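Local coordinates for AA9 family lytic polysaccharide monooxygenase B (Heterobasidion irregulare TC 32-1, PDB 5NNS), which oxidatively cleaves beta-1,4-linked glucan chains such as cellulose at C1, using an active-site copper, a reducing agent and O2 or H2O2, at residues A45-N50 / K190-Y195; V71-N76 / L151-L156; P84-M89 / I109-L114. One frame throughout, in Å; residues are numbered along the deposited sequence.

Contact 1. Residues A45-N50 / K190-Y195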
loop_
_atom_site.group_PDB
_atom_site.type_symbol
_atom_site.label_atom_id
_atom_site.label_comp_id
_atom_site.label_asym_id
_atom_site.label_seq_id
_atom_site.Cartn_x
_atom_site.Cartn_y
_atom_site.Cartn_z
ATOM N N ALA A 45 12.673 8.749 -1.812
ATOM C CA ALA A 45 11.775 9.907 -1.622
ATOM C C ALA A 45 10.337 9.662 -2.128
ATOM O O ALA A 45 9.383 10.199 -1.565
ATOM C CB ALA A 45 12.364 11.147 -2.282
ATOM N N SER A 46 10.201 8.842 -3.172
ATOM C CA SER A 46 8.906 8.532 -3.795
ATOM C C SER A 46 8.267 7.206 -3.333
ATOM O O SER A 46 7.358 6.693 -3.991
ATOM C CB SER A 46 9.087 8.508 -5.315
ATOM O OG SER A 46 9.559 9.761 -5.780
ATOM N N ILE A 47 8.722 6.653 -2.210
ATOM C CA ILE A 47 8.205 5.360 -1.742
ATOM C C ILE A 47 6.743 5.425 -1.263
ATOM O O ILE A 47 6.073 4.389 -1.221
ATOM C CB ILE A 47 9.129 4.708 -0.676
ATOM C CG1 ILE A 47 8.840 3.194 -0.566
ATOM C CG2 ILE A 47 9.015 5.427 0.670
ATOM C CD1 ILE A 47 9.878 2.404 0.199
ATOM N N SER A 48 6.245 6.625 -0.935
ATOM C CA SER A 48 4.852 6.792 -0.511
ATOM C C SER A 48 3.855 6.390 -1.598
ATOM O O SER A 48 2.982 5.561 -1.348
ATOM C CB SER A 48 4.562 8.223 -0.045
ATOM O OG SER A 48 4.862 9.171 -1.052
ATOM N N CYS A 49 3.997 6.964 -2.797
ATOM C CA CYS A 49 3.045 6.718 -3.888
ATOM C C CYS A 49 3.686 6.356 -5.228
ATOM O O CYS A 49 3.065 6.510 -6.282
ATOM C CB CYS A 49 2.100 7.917 -4.013
ATOM S SG CYS A 49 1.107 8.160 -2.524
ATOM N N ASN A 50 4.909 5.817 -5.163
ATOM C CA ASN A 50 5.681 5.368 -6.326
ATOM C C ASN A 50 6.229 6.533 -7.143
ATOM O O ASN A 50 6.022 7.690 -6.792
ATOM C CB ASN A 50 4.865 4.406 -7.214
ATOM C CG ASN A 50 5.688 3.230 -7.721
ATOM O OD1 ASN A 50 6.878 3.373 -8.037
ATOM N ND2 ASN A 50 5.054 2.065 -7.816
ATOM N N LYS A 190 6.186 8.309 8.608
ATOM C CA LYS A 190 6.428 8.987 7.344
ATOM C C LYS A 190 6.931 7.980 6.317
ATOM O O LYS A 190 7.481 6.925 6.671
ATOM C CB LYS A 190 7.480 10.079 7.531
ATOM C CG LYS A 190 7.147 11.139 8.582
ATOM C CD LYS A 190 6.183 12.208 8.078
ATOM C CE LYS A 190 6.518 13.569 8.687
ATOM N NZ LYS A 190 5.386 14.550 8.636
ATOM N N LEU A 191 6.751 8.329 5.046
ATOM C CA LEU A 191 7.213 7.518 3.921
ATOM C C LEU A 191 7.888 8.409 2.875
ATOM O O LEU A 191 7.183 9.137 2.173
ATOM C CB LEU A 191 6.031 6.768 3.295
ATOM C CG LEU A 191 5.450 5.647 4.170
ATOM C CD1 LEU A 191 4.126 5.167 3.599
ATOM C CD2 LEU A 191 6.437 4.487 4.316
ATOM N N PRO A 192 9.225 8.388 2.756
ATOM C CA PRO A 192 10.143 7.566 3.564
ATOM C C PRO A 192 10.265 8.011 5.027
ATOM O O PRO A 192 9.807 9.099 5.396
ATOM C CB PRO A 192 11.488 7.768 2.857
ATOM C CG PRO A 192 11.395 9.161 2.312
ATOM C CD PRO A 192 9.959 9.309 1.866
ATOM N N GLY A 193 10.905 7.164 5.829
ATOM C CA GLY A 193 11.077 7.383 7.266
ATOM C C GLY A 193 10.753 6.130 8.056
ATOM O O GLY A 193 11.466 5.788 8.998
ATOM N N ALA A 194 9.677 5.450 7.661
ATOM C CA ALA A 194 9.193 4.243 8.350
ATOM C C ALA A 194 10.124 3.047 8.223
ATOM O O ALA A 194 10.212 2.239 9.147
ATOM C CB ALA A 194 7.817 3.858 7.821
ATOM N N TYR A 195 10.781 2.931 7.063
ATOM C CA TYR A 195 11.584 1.760 6.714
ATOM C C TYR A 195 13.060 2.113 6.638
ATOM O O TYR A 195 13.417 3.253 6.352
ATOM C CB TYR A 195 11.158 1.204 5.346
ATOM C CG TYR A 195 9.686 0.835 5.195
ATOM C CD1 TYR A 195 8.980 0.194 6.218
ATOM C CD2 TYR A 195 9.006 1.093 3.999
ATOM C CE1 TYR A 195 7.639 -0.146 6.055
ATOM C CE2 TYR A 195 7.669 0.750 3.833
ATOM C CZ TYR A 195 6.988 0.131 4.860
ATOM O OH TYR A 195 5.657 -0.202 4.697
HETATM O O HOH W 1 7.389 9.328 -0.356
#
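Ile-47 and Ser-48 meet Leu-191 and Pro-192 where two long loops of the AA9 fold, one between strands 12-15 and 63-66 and the other following strand 165-176, pack together beside the six-stranded sheet, on its face away from the sandwich interior. Ile-47 does most of the touching. Its CG1 stands anti to the backbone N (chi1 -161°), while the other branch, CG2, rests on the proline, 3.6 Å from Pro-192 N and 4.0 Å from Pro-192 CB. Farther out on the CG1 branch, Ile-47 CD1 reaches the edge of the Tyr-195 ring, 4.1 Å from Tyr-195 CD2. A branched aliphatic side chain suits this place because it can serve two partners at once. The peptide bond before Pro-192 is cis, and Pro-192 CD lies 3.6 Å from Ala-45 O. Beside it Ser-48 CB packs against Leu-191 CB at 3.9 Å, a small residue allowing close approach.

No direct hydrogen bond joins 45-50 to 190-195; a water does it instead. It donates to Ala-45 O and to Leu-191 O, both at a short 2.5 Å, and accepts from Ser-48 N at 3.0 Å. Ser-48 OG is hydrogen-bonded to Thr-101 and Tyr-195 OH to Glu-154, while Arg-152 takes the carbonyl oxygens of Ile-47 and Ser-48. Cys-49, next in the chain, is tied to Cys-170 by a disulfide. The segments thus meet through apolar packing, and the water supplies the two hydrogens that a pair of facing carbonyl oxygens needs, and takes the N-H of Ser-48.

Contact 2. Residues V71-N76 / L151-L156. With NAG (2-acetamido-2-deoxy-beta-D-glucopyranose), chain D.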
loop_
_atom_site.group_PDB
_atom_site.type_symbol
_atom_site.label_atom_id
_atom_site.label_comp_id
_atom_site.label_asym_id
_atom_site.label_seq_id
_atom_site.Cartn_x
_atom_site.Cartn_y
_atom_site.Cartn_z
ATOM N N VAL A 71 -12.838 -2.204 0.760
ATOM C CA VAL A 71 -12.041 -1.700 -0.357
ATOM C C VAL A 71 -11.155 -2.825 -0.875
ATOM O O VAL A 71 -10.452 -3.474 -0.098
ATOM C CB VAL A 71 -11.205 -0.439 0.017
ATOM C CG1 VAL A 71 -12.124 0.763 0.197
ATOM C CG2 VAL A 71 -10.370 -0.632 1.278
ATOM N N THR A 72 -11.235 -3.078 -2.181
ATOM C CA THR A 72 -10.453 -4.118 -2.836
ATOM C C THR A 72 -9.520 -3.470 -3.850
ATOM O O THR A 72 -9.935 -2.574 -4.597
ATOM C CB THR A 72 -11.348 -5.149 -3.550
ATOM O OG1 THR A 72 -12.189 -5.795 -2.590
ATOM C CG2 THR A 72 -10.511 -6.212 -4.261
ATOM N N ALA A 73 -8.266 -3.923 -3.854
ATOM C CA ALA A 73 -7.278 -3.528 -4.856
ATOM C C ALA A 73 -7.000 -4.736 -5.730
ATOM O O ALA A 73 -6.853 -5.850 -5.218
ATOM C CB ALA A 73 -6.001 -3.044 -4.186
ATOM N N TYR A 74 -6.946 -4.519 -7.044
ATOM C CA TYR A 74 -6.692 -5.600 -7.997
ATOM C C TYR A 74 -5.338 -5.399 -8.662
ATOM O O TYR A 74 -5.024 -4.293 -9.111
ATOM C CB TYR A 74 -7.786 -5.657 -9.060
ATOM C CG TYR A 74 -9.168 -5.943 -8.524
ATOM C CD1 TYR A 74 -9.630 -7.254 -8.358
ATOM C CD2 TYR A 74 -10.032 -4.901 -8.210
ATOM C CE1 TYR A 74 -10.914 -7.515 -7.879
ATOM C CE2 TYR A 74 -11.311 -5.147 -7.731
ATOM C CZ TYR A 74 -11.752 -6.448 -7.565
ATOM O OH TYR A 74 -13.028 -6.658 -7.089
ATOM N N TRP A 75 -4.550 -6.473 -8.722
ATOM C CA TRP A 75 -3.241 -6.458 -9.377
ATOM C C TRP A 75 -3.300 -7.118 -10.754
ATOM O O TRP A 75 -4.302 -7.744 -11.128
ATOM C CB TRP A 75 -2.194 -7.181 -8.518
ATOM C CG TRP A 75 -1.587 -6.347 -7.434
ATOM C CD1 TRP A 75 -0.342 -5.778 -7.434
ATOM C CD2 TRP A 75 -2.183 -6.005 -6.178
ATOM N NE1 TRP A 75 -0.131 -5.098 -6.261
ATOM C CE2 TRP A 75 -1.245 -5.218 -5.471
ATOM C CE3 TRP A 75 -3.419 -6.284 -5.584
ATOM C CZ2 TRP A 75 -1.507 -4.706 -4.195
ATOM C CZ3 TRP A 75 -3.681 -5.769 -4.308
ATOM C CH2 TRP A 75 -2.725 -4.994 -3.632
ATOM N N ASN A 76 -2.206 -6.965 -11.496
ATOM C CA ASN A 76 -1.880 -7.848 -12.615
ATOM C C ASN A 76 -1.715 -9.290 -12.112
ATOM O O ASN A 76 -1.774 -9.551 -10.905
ATOM C CB ASN A 76 -0.587 -7.389 -13.304
ATOM C CG ASN A 76 0.596 -7.302 -12.347
ATOM O OD1 ASN A 76 0.522 -6.629 -11.315
ATOM N ND2 ASN A 76 1.693 -7.966 -12.688
ATOM N N LEU A 151 -5.362 6.149 0.216
ATOM C CA LEU A 151 -5.380 4.719 0.517
ATOM C C LEU A 151 -4.223 4.093 -0.241
ATOM O O LEU A 151 -4.178 4.169 -1.474
ATOM C CB LEU A 151 -6.690 4.078 0.051
ATOM C CG LEU A 151 -6.817 2.552 0.190
ATOM C CD1 LEU A 151 -6.842 2.168 1.660
ATOM C CD2 LEU A 151 -8.057 2.034 -0.530
ATOM N N ARG A 152 -3.320 3.447 0.494
ATOM C CA ARG A 152 -2.036 3.007 -0.030
ATOM C C ARG A 152 -1.893 1.491 0.108
ATOM O O ARG A 152 -1.995 0.966 1.220
ATOM C CB ARG A 152 -0.912 3.729 0.727
ATOM C CG ARG A 152 0.482 3.132 0.558
ATOM C CD ARG A 152 1.547 4.014 1.174
ATOM N NE ARG A 152 2.877 3.707 0.650
ATOM C CZ ARG A 152 3.704 2.775 1.127
ATOM N NH1 ARG A 152 3.368 2.014 2.165
ATOM N NH2 ARG A 152 4.892 2.610 0.555
ATOM N N HIS A 153 -1.650 0.801 -1.012
ATOM C CA HIS A 153 -1.357 -0.643 -1.003
ATOM C C HIS A 153 0.113 -0.861 -1.305
ATOM O O HIS A 153 0.667 -0.199 -2.183
ATOM C CB HIS A 153 -2.210 -1.394 -2.024
ATOM C CG HIS A 153 -3.662 -1.425 -1.677
ATOM N ND1 HIS A 153 -4.503 -0.363 -1.915
ATOM C CD2 HIS A 153 -4.419 -2.381 -1.088
ATOM C CE1 HIS A 153 -5.719 -0.664 -1.491
ATOM N NE2 HIS A 153 -5.698 -1.886 -0.991
ATOM N N GLU A 154 0.728 -1.800 -0.585
ATOM C CA GLU A 154 2.147 -2.069 -0.712
ATOM C C GLU A 154 2.451 -3.557 -0.641
ATOM O O GLU A 154 1.959 -4.269 0.249
ATOM C CB GLU A 154 2.928 -1.338 0.373
ATOM C CG GLU A 154 4.436 -1.419 0.195
ATOM C CD GLU A 154 5.193 -0.544 1.169
ATOM O OE1 GLU A 154 4.775 -0.430 2.345
ATOM O OE2 GLU A 154 6.208 0.055 0.753
ATOM N N LEU A 155 3.271 -4.005 -1.588
ATOM C CA LEU A 155 3.811 -5.352 -1.592
ATOM C C LEU A 155 5.299 -5.237 -1.386
ATOM O O LEU A 155 5.958 -4.428 -2.042
ATOM C CB LEU A 155 3.522 -6.042 -2.921
ATOM C CG LEU A 155 2.051 -6.138 -3.333
ATOM C CD1 LEU A 155 1.914 -6.971 -4.600
ATOM C CD2 LEU A 155 1.177 -6.721 -2.233
ATOM N N LEU A 156 5.821 -6.026 -0.455
ATOM C CA LEU A 156 7.250 -6.084 -0.195
ATOM C C LEU A 156 7.695 -7.486 -0.571
ATOM O O LEU A 156 7.550 -8.413 0.216
ATOM C CB LEU A 156 7.549 -5.763 1.274
ATOM C CG LEU A 156 8.966 -6.032 1.799
ATOM C CD1 LEU A 156 10.028 -5.429 0.894
ATOM C CD2 LEU A 156 9.120 -5.541 3.234
HETATM C C1 NAG D . -10.860 -11.033 -10.839
HETATM C C2 NAG D . -12.352 -10.752 -10.706
HETATM C C3 NAG D . -12.875 -9.958 -11.894
HETATM C C4 NAG D . -12.031 -8.708 -12.161
HETATM C C5 NAG D . -10.543 -9.050 -12.178
HETATM C C6 NAG D . -9.690 -7.789 -12.253
HETATM C C7 NAG D . -13.618 -12.459 -9.429
HETATM C C8 NAG D . -14.351 -13.765 -9.528
HETATM N N2 NAG D . -13.101 -11.999 -10.582
HETATM O O3 NAG D . -14.226 -9.589 -11.598
HETATM O O4 NAG D . -12.392 -8.127 -13.420
HETATM O O5 NAG D . -10.187 -9.785 -10.997
HETATM O O6 NAG D . -8.309 -8.152 -12.352
HETATM O O7 NAG D . -13.525 -11.881 -8.357
HETATM O O HOH W 2 -7.742 -3.431 -0.135
#
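In His-153, chi1 (-68°) places CG anti to the carbonyl carbon, and chi2 (80°) turns the ring so that one face meets Ala-73. Ala-73 CB then sits over the ring, 3.5 Å from the centroid of the His-153 ring and nearly on its normal, a CH-pi contact. The small methyl of alanine suits a place directly over the imidazole. At the ring's edge, in its plane, a water lies 2.7 Å from His-153 NE2 and donates to Val-71 O at 2.7 Å, so the buried nitrogen has a polar partner that ties it to the facing strand.

Apolar contacts continue to both ends. Val-71 CG2 and Leu-151 CD2 meet tip to tip at 4.0 Å. Trp-75 and Leu-155 lie alongside, running in opposing directions, with Leu-155 CD1 tightly against the indole, 3.2 Å from Trp-75 NE1, while Trp-75 CH2 touches His-153 CB at 4.0 Å. A broad indole suits this place, since it reaches two residues of the facing strand. Leu-155 also borders Tyr-167, one of the copper-site residues. On the other side of its strand, Tyr-74 passes Trp-13 and the glycan attached to Asn-133.

Strands 71-75 and 151-156 belong to different sheets and share no hydrogen bond; their axes pass 9.4 Å apart at an angle of 44°. Side chains meeting between two sheets in this way form the largely apolar interior, here with one buried histidine and its water, of the immunoglobulin-like beta sandwich on which AA9 enzymes are built.

Contact 3. Residues P84-M89 / I109-L114; sequences PVMVYM and INQVGL. With AKR (acrylic acid), chain N.
Ile-109 fits its side chain between Val-87 and Met-89. Ile-109 CG1 stands between the backbone N and the carbonyl carbon (chi1 61°) and meets Val-87 CG1 at 3.9 Å; Ile-109 CD1 lies 4.0 Å from Met-89 SD. The thioether sulfur of Met-89 gives an apolar surface against the isoleucine methyl. Val-87 CG2, anti to the carbonyl carbon, lies 4.0 Å from Asn-110 OD1, an oxygen that accepts from Trp-136 NE1. The strands run antiparallel in the larger sheet of the sandwich, and Ile-109 and Asn-110 both face Val-87 in a classic beta bulge: Val-87 O accepts from Ile-109 N at 2.9 Å and, weakly, from Asn-110 N, while Val-87 N donates to Asn-110 O at 2.8 Å. Val-85 and Val-112, a hydrogen-bonded pair, share the face of Val-87; beta-branched valines suit the extended backbone and give a flat apolar surface for Trp-136 of the opposing sheet. On the reverse face Met-86 CG packs on Gln-111 CB, 3.9 Å away. Beyond CG the glutamine is extended (chi2 -172°), carrying its amide outward; Gln-111 NE2 donates to acrylic acid OXT at 2.7 Å, nearly straight at 161°, while Gln-111 OE1 accepts from Lys-108.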
loop_
_atom_site.group_PDB
_atom_site.type_symbol
_atom_site.label_atom_id
_atom_site.label_comp_id
_atom_site.label_asym_id
_atom_site.label_seq_id
_atom_site.Cartn_x
_atom_site.Cartn_y
_atom_site.Cartn_z
ATOM N N PRO A 84 5.337 -9.674 2.751
ATOM C CA PRO A 84 4.078 -9.197 3.307
ATOM C C PRO A 84 3.274 -8.333 2.345
ATOM O O PRO A 84 3.829 -7.784 1.394
ATOM C CB PRO A 84 4.530 -8.349 4.501
ATOM C CG PRO A 84 5.854 -7.818 4.084
ATOM C CD PRO A 84 6.488 -8.959 3.342
ATOM N N VAL A 85 1.970 -8.239 2.613
ATOM C CA VAL A 85 1.085 -7.234 2.015
ATOM C C VAL A 85 0.748 -6.240 3.112
ATOM O O VAL A 85 0.483 -6.649 4.239
ATOM C CB VAL A 85 -0.242 -7.851 1.514
ATOM C CG1 VAL A 85 -1.143 -6.777 0.905
ATOM C CG2 VAL A 85 0.025 -8.987 0.526
ATOM N N MET A 86 0.750 -4.949 2.784
ATOM C CA MET A 86 0.418 -3.901 3.753
ATOM C C MET A 86 -0.524 -2.898 3.124
ATOM O O MET A 86 -0.362 -2.535 1.952
ATOM C CB MET A 86 1.687 -3.190 4.233
ATOM C CG MET A 86 2.609 -4.080 5.050
ATOM S SD MET A 86 4.220 -3.320 5.293
ATOM C CE MET A 86 4.963 -3.615 3.684
ATOM N N VAL A 87 -1.507 -2.459 3.903
ATOM C CA VAL A 87 -2.435 -1.416 3.485
ATOM C C VAL A 87 -2.326 -0.261 4.477
ATOM O O VAL A 87 -2.495 -0.446 5.679
ATOM C CB VAL A 87 -3.875 -1.947 3.372
ATOM C CG1 VAL A 87 -4.786 -0.907 2.727
ATOM C CG2 VAL A 87 -3.890 -3.242 2.564
ATOM N N TYR A 88 -1.991 0.918 3.958
ATOM C CA TYR A 88 -1.842 2.135 4.748
ATOM C C TYR A 88 -2.914 3.140 4.346
ATOM O O TYR A 88 -3.471 3.079 3.238
ATOM C CB TYR A 88 -0.480 2.793 4.489
ATOM C CG TYR A 88 0.736 2.146 5.119
ATOM C CD1 TYR A 88 1.335 1.023 4.545
ATOM C CD2 TYR A 88 1.331 2.690 6.265
ATOM C CE1 TYR A 88 2.469 0.446 5.104
ATOM C CE2 TYR A 88 2.468 2.118 6.830
ATOM C CZ TYR A 88 3.032 0.999 6.245
ATOM O OH TYR A 88 4.156 0.427 6.799
ATOM N N MET A 89 -3.176 4.081 5.249
ATOM C CA MET A 89 -3.887 5.306 4.905
ATOM C C MET A 89 -3.198 6.522 5.520
ATOM O O MET A 89 -2.402 6.402 6.453
ATOM C CB MET A 89 -5.330 5.248 5.387
ATOM C CG MET A 89 -6.194 4.197 4.717
ATOM S SD MET A 89 -7.801 4.190 5.530
ATOM C CE MET A 89 -8.555 5.636 4.790
ATOM N N ILE A 109 -3.656 0.045 8.288
ATOM C CA ILE A 109 -4.975 -0.533 8.621
ATOM C C ILE A 109 -5.050 -2.050 8.458
ATOM O O ILE A 109 -5.943 -2.684 9.020
ATOM C CB ILE A 109 -6.141 0.129 7.841
ATOM C CG1 ILE A 109 -5.989 -0.034 6.322
ATOM C CG2 ILE A 109 -6.265 1.595 8.236
ATOM C CD1 ILE A 109 -7.269 0.259 5.565
ATOM N N ASN A 110 -4.125 -2.628 7.693
ATOM C CA ASN A 110 -4.117 -4.065 7.467
ATOM C C ASN A 110 -2.741 -4.529 7.012
ATOM O O ASN A 110 -2.082 -3.850 6.227
ATOM C CB ASN A 110 -5.175 -4.434 6.420
ATOM C CG ASN A 110 -5.176 -5.917 6.083
ATOM O OD1 ASN A 110 -4.711 -6.311 5.021
ATOM N ND2 ASN A 110 -5.672 -6.741 6.997
ATOM N N GLN A 111 -2.306 -5.674 7.519
ATOM C CA GLN A 111 -1.153 -6.361 6.954
ATOM C C GLN A 111 -1.255 -7.857 7.187
ATOM O O GLN A 111 -1.904 -8.301 8.136
ATOM C CB GLN A 111 0.147 -5.840 7.568
ATOM C CG GLN A 111 0.320 -6.188 9.042
ATOM C CD GLN A 111 1.511 -5.516 9.674
ATOM O OE1 GLN A 111 2.326 -4.896 8.985
ATOM N NE2 GLN A 111 1.648 -5.665 10.990
ATOM N N VAL A 112 -0.627 -8.622 6.298
ATOM C CA VAL A 112 -0.450 -10.057 6.484
ATOM C C VAL A 112 0.954 -10.391 6.004
ATOM O O VAL A 112 1.287 -10.157 4.838
ATOM C CB VAL A 112 -1.498 -10.899 5.717
ATOM C CG1 VAL A 112 -1.330 -12.384 6.040
ATOM C CG2 VAL A 112 -2.920 -10.470 6.066
ATOM N N GLY A 113 1.769 -10.915 6.915
ATOM C CA GLY A 113 3.151 -11.279 6.632
ATOM C C GLY A 113 3.255 -12.779 6.492
ATOM O O GLY A 113 2.541 -13.381 5.682
ATOM N N LEU A 114 4.138 -13.386 7.281
ATOM C CA LEU A 114 4.309 -14.838 7.270
ATOM C C LEU A 114 3.185 -15.441 8.105
ATOM O O LEU A 114 3.146 -15.244 9.313
ATOM C CB LEU A 114 5.677 -15.227 7.827
ATOM C CG LEU A 114 5.998 -16.718 7.898
ATOM C CD1 LEU A 114 5.836 -17.383 6.539
ATOM C CD2 LEU A 114 7.403 -16.911 8.452
HETATM C CA AKR N . 3.835 -5.466 14.000
HETATM C CB AKR N . 4.204 -5.392 15.270
HETATM C C AKR N . 4.432 -4.592 12.961
HETATM O O AKR N . 5.308 -3.756 13.273
HETATM O OXT AKR N . 4.054 -4.698 11.775
#

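In the fold
Contact 3 pairs strands within one sheet, contact 2 packs two sheets together, and contact 1 joins loops beside the six-stranded sheet. Strand 147-157 connects all three: its 151-156 part is bonded through the backbone to 84-89, and its Arg-152 and Glu-154 point to the side where contact 1 lies, holding Ser-48 and Tyr-195, whose hydroxyl lies near that of Tyr-88. Every touching residue of contact 2 is buried; contact 3 is mostly buried, with Asn-110, Gln-111 and Val-112 partly exposed; contact 1 is buried apart from exposed Ala-45 and partly exposed Pro-192. Contact 3 rests on backbone hydrogen bonds, contact 2 on side chains with one water, and contact 1 on a bridging water and apolar patches.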